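Local atomic coordinates of beta-1,4-mannanase (Cellulomonas fimi, PDB entry 2BVY), a protein that probably hydrolyses internal beta-1,4-mannosidic linkages of mannans, this chain being the family 26 catalytic region and an Ig-like domain of a larger modular enzyme. Residues A[37-42]-A[65-70]; A[280-285]-A[320-325]; A[299-304]-A[343-348]. All blocks are in the same frame, centred on the assembly; numbering follows the deposited sequence.

Contact 1. Residues A[37-42]-A[65-70]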
loop_
_atom_site.group_PDB
_atom_site.type_symbol
_atom_site.label_atom_id
_atom_site.label_comp_id
_atom_site.label_asym_id
_atom_site.label_seq_id
_atom_site.Cartn_x
_atom_site.Cartn_y
_atom_site.Cartn_z
ATOM N N GLN A 37 -11.472 7.122 3.973
ATOM C CA GLN A 37 -11.837 5.800 3.462
ATOM C C GLN A 37 -13.351 5.672 3.231
ATOM O O GLN A 37 -14.151 6.097 4.069
ATOM C CB GLN A 37 -11.384 4.731 4.461
ATOM C CG GLN A 37 -11.612 3.294 4.013
ATOM C CD GLN A 37 -10.579 2.817 3.011
ATOM O OE1 GLN A 37 -10.639 1.679 2.532
ATOM N NE2 GLN A 37 -9.623 3.673 2.690
ATOM N N HIS A 38 -13.737 5.087 2.096
ATOM C CA HIS A 38 -15.152 4.880 1.775
ATOM C C HIS A 38 -15.955 6.164 1.959
ATOM O O HIS A 38 -17.113 6.130 2.398
ATOM C CB HIS A 38 -15.735 3.809 2.696
ATOM C CG HIS A 38 -15.313 2.415 2.356
ATOM N ND1 HIS A 38 -15.689 1.791 1.187
ATOM C CD2 HIS A 38 -14.577 1.513 3.046
ATOM C CE1 HIS A 38 -15.204 0.561 1.171
ATOM N NE2 HIS A 38 -14.525 0.367 2.289
ATOM N N THR A 39 -15.352 7.291 1.612
ATOM C CA THR A 39 -16.007 8.572 1.813
ATOM C C THR A 39 -17.366 8.714 1.112
ATOM O O THR A 39 -18.257 9.400 1.622
ATOM C CB THR A 39 -15.032 9.742 1.443
ATOM O OG1 THR A 39 -15.385 10.910 2.196
ATOM C CG2 THR A 39 -15.068 10.054 -0.045
ATOM N N THR A 40 -17.551 8.052 -0.030
ATOM C CA THR A 40 -18.831 8.141 -0.728
ATOM C C THR A 40 -19.624 6.839 -0.696
ATOM O O THR A 40 -20.647 6.718 -1.370
ATOM C CB THR A 40 -18.668 8.566 -2.213
ATOM O OG1 THR A 40 -17.871 7.600 -2.909
ATOM C CG2 THR A 40 -18.011 9.945 -2.311
ATOM N N SER A 41 -19.165 5.867 0.082
ATOM C CA SER A 41 -19.878 4.594 0.161
ATOM C C SER A 41 -20.443 4.307 1.554
ATOM O O SER A 41 -21.385 3.524 1.700
ATOM C CB SER A 41 -18.967 3.449 -0.288
ATOM O OG SER A 41 -17.785 3.401 0.476
ATOM N N PHE A 42 -19.865 4.951 2.565
ATOM C CA PHE A 42 -20.287 4.807 3.961
ATOM C C PHE A 42 -20.400 6.190 4.603
ATOM O O PHE A 42 -19.436 6.955 4.621
ATOM C CB PHE A 42 -19.269 3.983 4.744
ATOM C CG PHE A 42 -19.427 2.503 4.584
ATOM C CD1 PHE A 42 -20.409 1.818 5.294
ATOM C CD2 PHE A 42 -18.586 1.789 3.731
ATOM C CE1 PHE A 42 -20.556 0.428 5.164
ATOM C CE2 PHE A 42 -18.721 0.405 3.588
ATOM C CZ PHE A 42 -19.713 -0.280 4.311
ATOM N N ALA A 65 -9.544 15.253 -0.517
ATOM C CA ALA A 65 -8.664 15.270 -1.678
ATOM C C ALA A 65 -8.346 13.832 -2.081
ATOM O O ALA A 65 -8.090 13.542 -3.247
ATOM C CB ALA A 65 -7.388 16.018 -1.349
ATOM N N VAL A 66 -8.391 12.931 -1.106
ATOM C CA VAL A 66 -8.088 11.524 -1.338
ATOM C C VAL A 66 -9.272 10.624 -0.984
ATOM O O VAL A 66 -9.843 10.738 0.095
ATOM C CB VAL A 66 -6.844 11.085 -0.501
ATOM C CG1 VAL A 66 -6.631 9.581 -0.606
ATOM C CG2 VAL A 66 -5.610 11.825 -0.978
ATOM N N PHE A 67 -9.637 9.739 -1.906
ATOM C CA PHE A 67 -10.736 8.797 -1.702
ATOM C C PHE A 67 -10.116 7.413 -1.522
ATOM O O PHE A 67 -9.527 6.875 -2.457
ATOM C CB PHE A 67 -11.658 8.767 -2.926
ATOM C CG PHE A 67 -12.489 10.011 -3.109
ATOM C CD1 PHE A 67 -11.898 11.270 -3.127
ATOM C CD2 PHE A 67 -13.864 9.913 -3.306
ATOM C CE1 PHE A 67 -12.663 12.412 -3.344
ATOM C CE2 PHE A 67 -14.645 11.054 -3.524
ATOM C CZ PHE A 67 -14.044 12.303 -3.545
ATOM N N GLY A 68 -10.236 6.842 -0.327
ATOM C CA GLY A 68 -9.659 5.528 -0.085
ATOM C C GLY A 68 -10.655 4.396 -0.247
ATOM O O GLY A 68 -11.811 4.525 0.135
ATOM N N TRP A 69 -10.203 3.280 -0.810
ATOM C CA TRP A 69 -11.061 2.122 -1.018
ATOM C C TRP A 69 -10.348 0.862 -0.547
ATOM O O TRP A 69 -9.216 0.921 -0.073
ATOM C CB TRP A 69 -11.415 1.979 -2.498
ATOM C CG TRP A 69 -11.880 3.258 -3.137
ATOM C CD1 TRP A 69 -11.153 4.082 -3.959
ATOM C CD2 TRP A 69 -13.174 3.860 -3.009
ATOM N NE1 TRP A 69 -11.919 5.153 -4.352
ATOM C CE2 TRP A 69 -13.163 5.044 -3.784
ATOM C CE3 TRP A 69 -14.339 3.516 -2.315
ATOM C CZ2 TRP A 69 -14.280 5.887 -3.887
ATOM C CZ3 TRP A 69 -15.456 4.358 -2.415
ATOM C CH2 TRP A 69 -15.413 5.527 -3.198
ATOM N N ASP A 70 -11.006 -0.285 -0.695
ATOM C CA ASP A 70 -10.405 -1.535 -0.258
ATOM C C ASP A 70 -10.910 -2.741 -1.048
ATOM O O ASP A 70 -12.086 -2.813 -1.381
ATOM C CB ASP A 70 -10.697 -1.732 1.230
ATOM C CG ASP A 70 -9.755 -2.716 1.873
ATOM O OD1 ASP A 70 -9.940 -3.943 1.687
ATOM O OD2 ASP A 70 -8.812 -2.256 2.549
HETATM O O HOH W 1 -7.103 3.015 1.702
HETATM O O HOH W 2 -13.465 6.784 -0.821
#
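Gln-37 and Gly-68 sit side by side as a parallel bridge, CA atoms 4.2 Å apart, where strand 32-37 runs out beside strand 66-70 of the (beta/alpha)8 barrel. One backbone bond follows, His-38 N to Gly-68 O at 2.8 Å and nearly straight (170°). Beyond it 38-42 curls into a turn, in which His-38 O accepts from both Ser-41 N and Phe-42 N. The amide of Gln-37 lies across the bare backbone of Gly-68, NE2 3.2 Å from Gly-68 C; CG points anti to the backbone N (chi1 -176°) and the chain then bends at chi2 to bring the amide there. Its NE2 donates to Glu-320 and to a water. On the other side of the sheet, Thr-39 CG2 rests over one face of the Phe-67 ring, 3.9 Å from its centroid. Thr-40 OG1 approaches the indole of Trp-69 at its edge, 3.2 Å from CH2. A second water joins Thr-39 N to Gly-68 O. His-38 ND1 and Ser-41 OG share a 2.7 Å hydrogen bond while His-38 NE2 bonds to Glu-78. With both ring nitrogens engaged, the imidazole's rotation is fixed, and Gly-68 O is likewise satisfied twice, by a backbone N-H and a water.

Contact 2. Residues A[280-285]-A[320-325]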
loop_
_atom_site.group_PDB
_atom_site.type_symbol
_atom_site.label_atom_id
_atom_site.label_comp_id
_atom_site.label_asym_id
_atom_site.label_seq_id
_atom_site.Cartn_x
_atom_site.Cartn_y
_atom_site.Cartn_z
ATOM N N PHE A 280 1.351 10.202 5.285
ATOM C CA PHE A 280 0.722 9.723 6.511
ATOM C C PHE A 280 -0.467 8.877 6.031
ATOM O O PHE A 280 -1.616 9.303 6.138
ATOM C CB PHE A 280 0.232 10.936 7.319
ATOM C CG PHE A 280 0.023 10.666 8.790
ATOM C CD1 PHE A 280 -0.036 9.366 9.285
ATOM C CD2 PHE A 280 -0.146 11.726 9.673
ATOM C CE1 PHE A 280 -0.260 9.133 10.637
ATOM C CE2 PHE A 280 -0.372 11.504 11.033
ATOM C CZ PHE A 280 -0.429 10.210 11.516
ATOM N N THR A 281 -0.172 7.685 5.498
ATOM C CA THR A 281 -1.193 6.790 4.948
ATOM C C THR A 281 -2.425 6.498 5.810
ATOM O O THR A 281 -3.512 6.317 5.279
ATOM C CB THR A 281 -0.567 5.452 4.474
ATOM O OG1 THR A 281 0.311 4.932 5.480
ATOM C CG2 THR A 281 0.218 5.671 3.196
ATOM N N GLU A 282 -2.260 6.431 7.124
ATOM C CA GLU A 282 -3.395 6.196 8.010
ATOM C C GLU A 282 -3.197 6.923 9.332
ATOM O O GLU A 282 -2.151 6.802 9.974
ATOM C CB GLU A 282 -3.618 4.693 8.284
ATOM C CG GLU A 282 -4.535 3.996 7.285
ATOM C CD GLU A 282 -4.995 2.613 7.752
ATOM O OE1 GLU A 282 -5.404 2.480 8.928
ATOM O OE2 GLU A 282 -4.963 1.661 6.943
ATOM N N PHE A 283 -4.205 7.690 9.719
ATOM C CA PHE A 283 -4.164 8.420 10.968
ATOM C C PHE A 283 -5.595 8.570 11.462
ATOM O O PHE A 283 -6.542 8.549 10.673
ATOM C CB PHE A 283 -3.555 9.809 10.771
ATOM C CG PHE A 283 -4.553 10.855 10.343
ATOM C CD1 PHE A 283 -4.931 10.976 9.011
ATOM C CD2 PHE A 283 -5.128 11.704 11.283
ATOM C CE1 PHE A 283 -5.867 11.934 8.622
ATOM C CE2 PHE A 283 -6.064 12.664 10.909
ATOM C CZ PHE A 283 -6.434 12.782 9.575
ATOM N N GLY A 284 -5.747 8.730 12.769
ATOM C CA GLY A 284 -7.070 8.895 13.329
ATOM C C GLY A 284 -7.079 8.612 14.811
ATOM O O GLY A 284 -6.076 8.169 15.381
ATOM N N VAL A 285 -8.213 8.895 15.440
ATOM C CA VAL A 285 -8.388 8.653 16.863
ATOM C C VAL A 285 -8.596 7.143 17.003
ATOM O O VAL A 285 -9.368 6.551 16.247
ATOM C CB VAL A 285 -9.625 9.423 17.394
ATOM C CG1 VAL A 285 -9.888 9.070 18.846
ATOM C CG2 VAL A 285 -9.390 10.930 17.264
ATOM N N GLU A 320 -4.820 10.155 5.432
ATOM C CA GLU A 320 -6.153 9.574 5.302
ATOM C C GLU A 320 -6.645 9.007 6.626
ATOM O O GLU A 320 -5.904 8.293 7.309
ATOM C CB GLU A 320 -6.129 8.431 4.270
ATOM C CG GLU A 320 -7.523 7.960 3.804
ATOM C CD GLU A 320 -7.571 6.485 3.376
ATOM O OE1 GLU A 320 -6.556 5.934 2.897
ATOM O OE2 GLU A 320 -8.645 5.870 3.513
ATOM N N THR A 321 -7.882 9.319 7.001
ATOM C CA THR A 321 -8.411 8.753 8.230
ATOM C C THR A 321 -9.415 7.681 7.803
ATOM O O THR A 321 -9.793 7.624 6.630
ATOM C CB THR A 321 -9.046 9.824 9.152
ATOM O OG1 THR A 321 -9.176 9.274 10.468
ATOM C CG2 THR A 321 -10.410 10.265 8.643
ATOM N N TRP A 322 -9.850 6.834 8.732
ATOM C CA TRP A 322 -10.733 5.739 8.355
ATOM C C TRP A 322 -12.220 5.995 8.113
ATOM O O TRP A 322 -12.738 7.092 8.330
ATOM C CB TRP A 322 -10.551 4.572 9.324
ATOM C CG TRP A 322 -10.564 3.255 8.603
ATOM C CD1 TRP A 322 -11.404 2.199 8.828
ATOM C CD2 TRP A 322 -9.716 2.870 7.513
ATOM N NE1 TRP A 322 -11.131 1.181 7.940
ATOM C CE2 TRP A 322 -10.097 1.567 7.125
ATOM C CE3 TRP A 322 -8.666 3.498 6.828
ATOM C CZ2 TRP A 322 -9.464 0.879 6.079
ATOM C CZ3 TRP A 322 -8.037 2.814 5.787
ATOM C CH2 TRP A 322 -8.439 1.520 5.426
ATOM N N ALA A 323 -12.892 4.946 7.653
ATOM C CA ALA A 323 -14.305 4.998 7.279
ATOM C C ALA A 323 -15.342 5.324 8.341
ATOM O O ALA A 323 -15.146 5.102 9.542
ATOM C CB ALA A 323 -14.691 3.691 6.580
ATOM N N ASN A 324 -16.464 5.851 7.859
ATOM C CA ASN A 324 -17.595 6.210 8.699
ATOM C C ASN A 324 -18.656 5.106 8.569
ATOM O O ASN A 324 -19.730 5.304 7.984
ATOM C CB ASN A 324 -18.151 7.571 8.258
ATOM C CG ASN A 324 -17.461 8.737 8.951
ATOM O OD1 ASN A 324 -16.286 8.653 9.327
ATOM N ND2 ASN A 324 -18.188 9.841 9.118
ATOM N N PHE A 325 -18.336 3.938 9.124
ATOM C CA PHE A 325 -19.225 2.779 9.067
ATOM C C PHE A 325 -20.570 2.971 9.761
ATOM O O PHE A 325 -21.620 2.902 9.123
ATOM C CB PHE A 325 -18.523 1.554 9.656
ATOM C CG PHE A 325 -17.285 1.150 8.908
ATOM C CD1 PHE A 325 -17.332 0.904 7.539
ATOM C CD2 PHE A 325 -16.069 0.997 9.576
ATOM C CE1 PHE A 325 -16.189 0.512 6.845
ATOM C CE2 PHE A 325 -14.915 0.605 8.890
ATOM C CZ PHE A 325 -14.976 0.361 7.525
HETATM O O HOH W 3 -3.846 5.885 2.621
HETATM O O HOH W 4 -10.065 9.997 13.050
#
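Phe-283 N donates to Glu-320 O at 3.0 Å, and a weak bond from Glu-320 N to Phe-280 O precedes it, so 280-285 and 320-325 meet through sparse backbone bonding, their strands being neighbours in the (beta/alpha)8 barrel of this clan GH-A glycoside hydrolase. Glu-282, the predicted nucleophile, reaches over to Trp-322. Its carboxylate meets the six-membered part of the indole, Glu-282 OE2 lying 3.5 Å from Trp-322 CZ3, with the two planes 28° apart. Arg-171 forms a salt bridge to OE2 and Tyr-248 a hydrogen bond to OE1, so both oxygens are gripped and the carboxylate is held against rotation. Glu-320 extends in the same general direction; a water donates to its OE1 and to Thr-281 O, while Gln-37 is the partner of its OE2. The Phe-283 ring turns away from this polar cluster: CG lies between the backbone N and the carbonyl carbon (chi1 86°), which lays one ring face under Thr-321 CB, 4.2 Å from the centroid. Helix 299-309 packs on the same ring through Trp-299 and Phe-300. Gly-284 CA passes 3.6 Å from Thr-321 OG1. Thr-321 OG1 donates to Phe-283 O at 2.7 Å, in the carbonyl plane and on a lone pair, and accepts from a water that also takes the N-H of Val-285.

Contact 3. Residues A[299-304]-A[343-348]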
loop_
_atom_site.group_PDB
_atom_site.type_symbol
_atom_site.label_atom_id
_atom_site.label_comp_id
_atom_site.label_asym_id
_atom_site.label_seq_id
_atom_site.Cartn_x
_atom_site.Cartn_y
_atom_site.Cartn_z
ATOM N N TRP A 299 -8.015 17.128 19.131
ATOM C CA TRP A 299 -7.081 16.164 18.561
ATOM C C TRP A 299 -6.629 16.471 17.139
ATOM O O TRP A 299 -5.445 16.416 16.834
ATOM C CB TRP A 299 -7.692 14.756 18.593
ATOM C CG TRP A 299 -6.703 13.673 18.336
ATOM C CD1 TRP A 299 -5.880 13.078 19.256
ATOM C CD2 TRP A 299 -6.408 13.062 17.077
ATOM N NE1 TRP A 299 -5.092 12.133 18.645
ATOM C CE2 TRP A 299 -5.392 12.100 17.308
ATOM C CE3 TRP A 299 -6.900 13.230 15.773
ATOM C CZ2 TRP A 299 -4.859 11.307 16.282
ATOM C CZ3 TRP A 299 -6.370 12.440 14.749
ATOM C CH2 TRP A 299 -5.358 11.489 15.013
ATOM N N PHE A 300 -7.571 16.781 16.259
ATOM C CA PHE A 300 -7.214 17.056 14.878
ATOM C C PHE A 300 -6.308 18.278 14.704
ATOM O O PHE A 300 -5.288 18.190 14.023
ATOM C CB PHE A 300 -8.482 17.191 14.035
ATOM C CG PHE A 300 -9.246 15.903 13.896
ATOM C CD1 PHE A 300 -8.791 14.899 13.046
ATOM C CD2 PHE A 300 -10.416 15.689 14.618
ATOM C CE1 PHE A 300 -9.490 13.705 12.914
ATOM C CE2 PHE A 300 -11.123 14.496 14.493
ATOM C CZ PHE A 300 -10.663 13.504 13.643
ATOM N N THR A 301 -6.660 19.406 15.318
ATOM C CA THR A 301 -5.828 20.605 15.185
ATOM C C THR A 301 -4.492 20.467 15.918
ATOM O O THR A 301 -3.486 21.018 15.482
ATOM C CB THR A 301 -6.553 21.880 15.692
ATOM O OG1 THR A 301 -6.955 21.703 17.055
ATOM C CG2 THR A 301 -7.772 22.175 14.825
ATOM N N LYS A 302 -4.481 19.734 17.029
ATOM C CA LYS A 302 -3.239 19.531 17.768
ATOM C C LYS A 302 -2.288 18.718 16.901
ATOM O O LYS A 302 -1.102 19.029 16.810
ATOM C CB LYS A 302 -3.507 18.809 19.095
ATOM C CG LYS A 302 -3.996 19.751 20.199
ATOM C CD LYS A 302 -4.592 19.016 21.393
ATOM C CE LYS A 302 -3.533 18.337 22.242
ATOM N NZ LYS A 302 -4.128 17.785 23.495
ATOM N N VAL A 303 -2.817 17.687 16.250
ATOM C CA VAL A 303 -2.005 16.861 15.380
ATOM C C VAL A 303 -1.524 17.683 14.179
ATOM O O VAL A 303 -0.358 17.588 13.792
ATOM C CB VAL A 303 -2.793 15.633 14.864
ATOM C CG1 VAL A 303 -1.995 14.924 13.780
ATOM C CG2 VAL A 303 -3.075 14.679 16.003
ATOM N N LEU A 304 -2.415 18.484 13.590
ATOM C CA LEU A 304 -2.047 19.301 12.435
ATOM C C LEU A 304 -0.960 20.295 12.835
ATOM O O LEU A 304 0.049 20.427 12.152
ATOM C CB LEU A 304 -3.254 20.074 11.898
ATOM C CG LEU A 304 -3.456 20.168 10.377
ATOM C CD1 LEU A 304 -4.416 21.332 10.070
ATOM C CD2 LEU A 304 -2.130 20.371 9.657
ATOM N N PHE A 343 -12.598 19.184 14.052
ATOM C CA PHE A 343 -12.358 18.621 12.729
ATOM C C PHE A 343 -12.615 19.663 11.651
ATOM O O PHE A 343 -11.888 19.725 10.661
ATOM C CB PHE A 343 -13.252 17.403 12.448
ATOM C CG PHE A 343 -13.110 16.876 11.046
ATOM C CD1 PHE A 343 -11.950 16.212 10.651
ATOM C CD2 PHE A 343 -14.097 17.112 10.097
ATOM C CE1 PHE A 343 -11.770 15.796 9.331
ATOM C CE2 PHE A 343 -13.929 16.702 8.775
ATOM C CZ PHE A 343 -12.758 16.040 8.392
ATOM N N GLN A 344 -13.656 20.472 11.834
ATOM C CA GLN A 344 -13.986 21.508 10.856
ATOM C C GLN A 344 -12.907 22.587 10.815
ATOM O O GLN A 344 -12.640 23.159 9.763
ATOM C CB GLN A 344 -15.350 22.133 11.175
ATOM C CG GLN A 344 -16.504 21.162 10.998
ATOM C CD GLN A 344 -17.833 21.746 11.422
ATOM O OE1 GLN A 344 -17.983 22.213 12.543
ATOM N NE2 GLN A 344 -18.805 21.717 10.525
ATOM N N ALA A 345 -12.292 22.864 11.961
ATOM C CA ALA A 345 -11.222 23.853 12.028
ATOM C C ALA A 345 -10.031 23.257 11.272
ATOM O O ALA A 345 -9.337 23.944 10.516
ATOM C CB ALA A 345 -10.848 24.128 13.487
ATOM N N TYR A 346 -9.814 21.960 11.477
ATOM C CA TYR A 346 -8.729 21.252 10.808
ATOM C C TYR A 346 -8.945 21.303 9.298
ATOM O O TYR A 346 -7.991 21.394 8.533
ATOM C CB TYR A 346 -8.681 19.795 11.293
ATOM C CG TYR A 346 -7.944 18.842 10.380
ATOM C CD1 TYR A 346 -8.540 18.359 9.214
ATOM C CD2 TYR A 346 -6.639 18.431 10.677
ATOM C CE1 TYR A 346 -7.854 17.490 8.359
ATOM C CE2 TYR A 346 -5.944 17.564 9.833
ATOM C CZ TYR A 346 -6.556 17.100 8.674
ATOM O OH TYR A 346 -5.862 16.270 7.819
ATOM N N ALA A 347 -10.204 21.246 8.876
ATOM C CA ALA A 347 -10.529 21.276 7.451
ATOM C C ALA A 347 -10.374 22.681 6.868
ATOM O O ALA A 347 -9.987 22.851 5.710
ATOM C CB ALA A 347 -11.955 20.774 7.231
ATOM N N ALA A 348 -10.694 23.680 7.683
ATOM C CA ALA A 348 -10.608 25.072 7.275
ATOM C C ALA A 348 -9.156 25.544 7.180
ATOM O O ALA A 348 -8.854 26.464 6.430
ATOM C CB ALA A 348 -11.385 25.943 8.258
#
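Phe-343 drives the edge of its ring into the face of Phe-300 in a T-shaped stack, centroids 5.3 Å apart and planes at 74°, with CD1 over the centre of the Phe-300 ring. Trp-299 CE3 reaches the opposite face near its rim, so Phe-300 is held between two aromatic neighbours. One turn on, Tyr-346 enters between Phe-300 and Leu-304: its CB touches Phe-300 CB at 3.8 Å, and its CD2 lies 3.6 Å from Leu-304 CG. CG of Tyr-346 stands anti to the backbone N (chi1 160°), directing the ring across the helix pair, where the Leu-304 side chain crosses it at about a right angle. Tyr-346 CD2 also lies 3.6 Å from Phe-300 O, which sits at the ring edge. Thr-301 CG2 closes the more exposed side against Ala-345 CB at 3.9 Å. Behind these groups the axes of 299-304 and 343-348 diverge by 36° and approach to 8.1 Å. Phe-283 of the barrel strand also backs Tyr-346, and Pro-333 touches both stacked phenylalanines. Tyr-346 O is bonded to Thr-352, which with Ala-347 and Asp-349 forms a magnesium site seen in this protein, the ion being absent here. No hydrogen bond joins 299-304 to 343-348; apart from Thr-301 OG1 to Asp-342, just before the second segment, their association rests on apolar and aromatic contact.

Contacts 1 and 2 are adjoining sectors of one barrel, centres 10 Å apart, and meet directly: Gln-37 N lies 3.2 Å from Thr-321 O, and Gln-37 CD packs 3.5 Å from Trp-322 CH2. Contact 2 carries the predicted nucleophile, whose side chain is about 3 Å from that of Glu-175, the predicted proton donor, and from a bound cacodylate; contact 1 approaches the same pocket through Gln-37, about 7 Å from Glu-282 between side chains. Contact 3 lies outside the strands, its centre 13 Å from that of contact 2. Trp-299 bridges them, its CH2 being 3.4 Å from Gly-284 C. Contacts 1 and 3 do not touch, nearest atoms about 8 Å apart.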